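Local atomic coordinates of NAD nucleotidase (Haemophilus influenzae, PDB entry 3ZTV), a protein that degrades NAD to adenosine and nicotinamide riboside in the periplasm, acting as a zinc-dependent 5'-nucleotidase and NAD pyrophosphatase. Residues A[77-82]-A[545-550]. Sequence-based numbering, arbitrary orientation.
Sequences YFTLFG and DAESFI
T79 and E547 join the two domains of this 5'-nucleotidase through a single buried side-chain hydrogen bond. T79 lies on the short helix 76-79 of the N-terminal calcineurin-like metallophosphoesterase domain, whereas E547 belongs to helix 545-555 of the C-terminal nucleotide-binding domain, just after strand 539-544. The interface is small, burying 109 Å² in total, and the backbones stay well apart, with the CA atoms of T79 and E547 8.0 Å from each other. The longer E547 side chain spans most of the gap to the short T79. The hydroxyl of T79 donates to the carboxylate of E547, with OG1 2.6 Å from OE1. The donor approaches OE1 from above the carboxylate plane, 45° out of it; OE2 of E547, 3.3 Å from T79 OG1, is too poorly aligned to share the bond. OE2 is engaged instead by the hydroxyl of Y427 on helix 423-429, so the two carboxylate oxygens have different partners, one in each domain, and the buried acid is held from both. A bend in the E547 chain at chi2 (-67°) carries the carboxylate across to T79. Beside this polar link, I550, one helical turn beyond E547, adds an apolar touch, and it also packs on F423 and A426 of helix 423-429. L80, next to T79, leans on F423 as well, so that helix lines both partners. The side chain of E547 lies about 10 Å from that of the zinc ligand H22 and about 14 Å from a bound zinc ion, so the contact does not reach the metal. The T79 methyl, CG2, set anti to the backbone N by a chi1 of -49°, comes within 4.1 Å of I550 CG2.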
loop_
_atom_site.group_PDB
_atom_site.type_symbol
_atom_site.label_atom_id
_atom_site.label_comp_id
_atom_site.label_asym_id
_atom_site.label_seq_id
_atom_site.Cartn_x
_atom_site.Cartn_y
_atom_site.Cartn_z
ATOM N N TYR A 77 -21.023 29.546 -8.224
ATOM C CA TYR A 77 -20.016 30.293 -7.470
ATOM C C TYR A 77 -18.610 29.737 -7.695
ATOM O O TYR A 77 -17.627 30.464 -7.554
ATOM C CB TYR A 77 -20.346 30.349 -5.975
ATOM C CG TYR A 77 -21.400 31.383 -5.637
ATOM C CD1 TYR A 77 -21.103 32.747 -5.670
ATOM C CD2 TYR A 77 -22.685 31.008 -5.282
ATOM C CE1 TYR A 77 -22.065 33.699 -5.359
ATOM C CE2 TYR A 77 -23.659 31.958 -4.970
ATOM C CZ TYR A 77 -23.331 33.304 -5.005
ATOM O OH TYR A 77 -24.280 34.268 -4.710
ATOM N N PHE A 78 -18.508 28.455 -8.044
ATOM C CA PHE A 78 -17.224 27.937 -8.486
ATOM C C PHE A 78 -16.981 28.268 -9.954
ATOM O O PHE A 78 -15.975 28.882 -10.302
ATOM C CB PHE A 78 -17.081 26.425 -8.315
ATOM C CG PHE A 78 -15.825 25.918 -8.930
ATOM C CD1 PHE A 78 -14.611 26.266 -8.389
ATOM C CD2 PHE A 78 -15.848 25.207 -10.115
ATOM C CE1 PHE A 78 -13.434 25.856 -8.967
ATOM C CE2 PHE A 78 -14.668 24.795 -10.703
ATOM C CZ PHE A 78 -13.465 25.120 -10.126
ATOM N N THR A 79 -17.904 27.829 -10.802
ATOM C CA THR A 79 -17.758 27.900 -12.251
ATOM C C THR A 79 -17.388 29.288 -12.766
ATOM O O THR A 79 -16.527 29.423 -13.623
ATOM C CB THR A 79 -19.060 27.448 -12.920
ATOM O OG1 THR A 79 -19.478 26.202 -12.341
ATOM C CG2 THR A 79 -18.876 27.283 -14.425
ATOM N N LEU A 80 -18.028 30.315 -12.231
ATOM C CA LEU A 80 -17.859 31.658 -12.783
ATOM C C LEU A 80 -16.701 32.421 -12.165
ATOM O O LEU A 80 -16.324 33.488 -12.661
ATOM C CB LEU A 80 -19.157 32.449 -12.649
ATOM C CG LEU A 80 -20.333 31.805 -13.379
ATOM C CD1 LEU A 80 -21.632 32.546 -13.090
ATOM C CD2 LEU A 80 -20.073 31.755 -14.877
ATOM N N PHE A 81 -16.122 31.866 -11.095
ATOM C CA PHE A 81 -15.054 32.543 -10.365
ATOM C C PHE A 81 -13.763 31.739 -10.222
ATOM O O PHE A 81 -12.777 32.262 -9.711
ATOM C CB PHE A 81 -15.545 33.002 -8.987
ATOM C CG PHE A 81 -16.720 33.931 -9.059
ATOM C CD1 PHE A 81 -16.536 35.276 -9.351
ATOM C CD2 PHE A 81 -18.008 33.461 -8.886
ATOM C CE1 PHE A 81 -17.622 36.146 -9.452
ATOM C CE2 PHE A 81 -19.097 34.319 -8.982
ATOM C CZ PHE A 81 -18.901 35.665 -9.263
ATOM N N GLY A 82 -13.771 30.478 -10.652
ATOM C CA GLY A 82 -12.580 29.642 -10.597
ATOM C C GLY A 82 -12.018 29.450 -9.200
ATOM O O GLY A 82 -10.814 29.239 -9.044
ATOM N N ASP A 545 -25.809 18.036 -12.719
ATOM C CA ASP A 545 -26.185 17.913 -14.129
ATOM C C ASP A 545 -26.001 19.177 -14.976
ATOM O O ASP A 545 -25.445 19.112 -16.071
ATOM C CB ASP A 545 -27.601 17.330 -14.297
ATOM C CG ASP A 545 -28.677 18.061 -13.479
ATOM O OD1 ASP A 545 -28.416 19.157 -12.941
ATOM O OD2 ASP A 545 -29.806 17.520 -13.394
ATOM N N ALA A 546 -26.437 20.328 -14.472
ATOM C CA ALA A 546 -26.304 21.565 -15.236
ATOM C C ALA A 546 -24.828 21.910 -15.429
ATOM O O ALA A 546 -24.422 22.416 -16.480
ATOM C CB ALA A 546 -27.043 22.701 -14.548
ATOM N N GLU A 547 -24.027 21.639 -14.400
ATOM C CA GLU A 547 -22.592 21.881 -14.486
ATOM C C GLU A 547 -21.908 20.947 -15.496
ATOM O O GLU A 547 -20.963 21.350 -16.169
ATOM C CB GLU A 547 -21.935 21.802 -13.102
ATOM C CG GLU A 547 -22.418 22.892 -12.135
ATOM C CD GLU A 547 -22.000 24.294 -12.551
ATOM O OE1 GLU A 547 -21.052 24.427 -13.345
ATOM O OE2 GLU A 547 -22.621 25.272 -12.073
ATOM N N SER A 548 -22.403 19.720 -15.621
ATOM C CA SER A 548 -21.900 18.810 -16.656
ATOM C C SER A 548 -22.173 19.374 -18.051
ATOM O O SER A 548 -21.319 19.325 -18.945
ATOM C CB SER A 548 -22.562 17.439 -16.525
ATOM O OG SER A 548 -22.211 16.810 -15.307
ATOM N N PHE A 549 -23.367 19.926 -18.230
ATOM C CA PHE A 549 -23.734 20.529 -19.500
ATOM C C PHE A 549 -22.820 21.701 -19.822
ATOM O O PHE A 549 -22.341 21.829 -20.945
ATOM C CB PHE A 549 -25.197 20.963 -19.507
ATOM C CG PHE A 549 -25.731 21.211 -20.887
ATOM C CD1 PHE A 549 -25.384 22.356 -21.580
ATOM C CD2 PHE A 549 -26.531 20.271 -21.514
ATOM C CE1 PHE A 549 -25.855 22.578 -22.857
ATOM C CE2 PHE A 549 -27.004 20.491 -22.794
ATOM C CZ PHE A 549 -26.660 21.646 -23.463
ATOM N N ILE A 550 -22.559 22.550 -18.830
ATOM C CA ILE A 550 -21.620 23.656 -19.004
ATOM C C ILE A 550 -20.215 23.176 -19.417
ATOM O O ILE A 550 -19.609 23.731 -20.337
ATOM C CB ILE A 550 -21.555 24.531 -17.735
ATOM C CG1 ILE A 550 -22.842 25.341 -17.596
ATOM C CG2 ILE A 550 -20.343 25.443 -17.761
ATOM C CD1 ILE A 550 -23.081 25.847 -16.185
#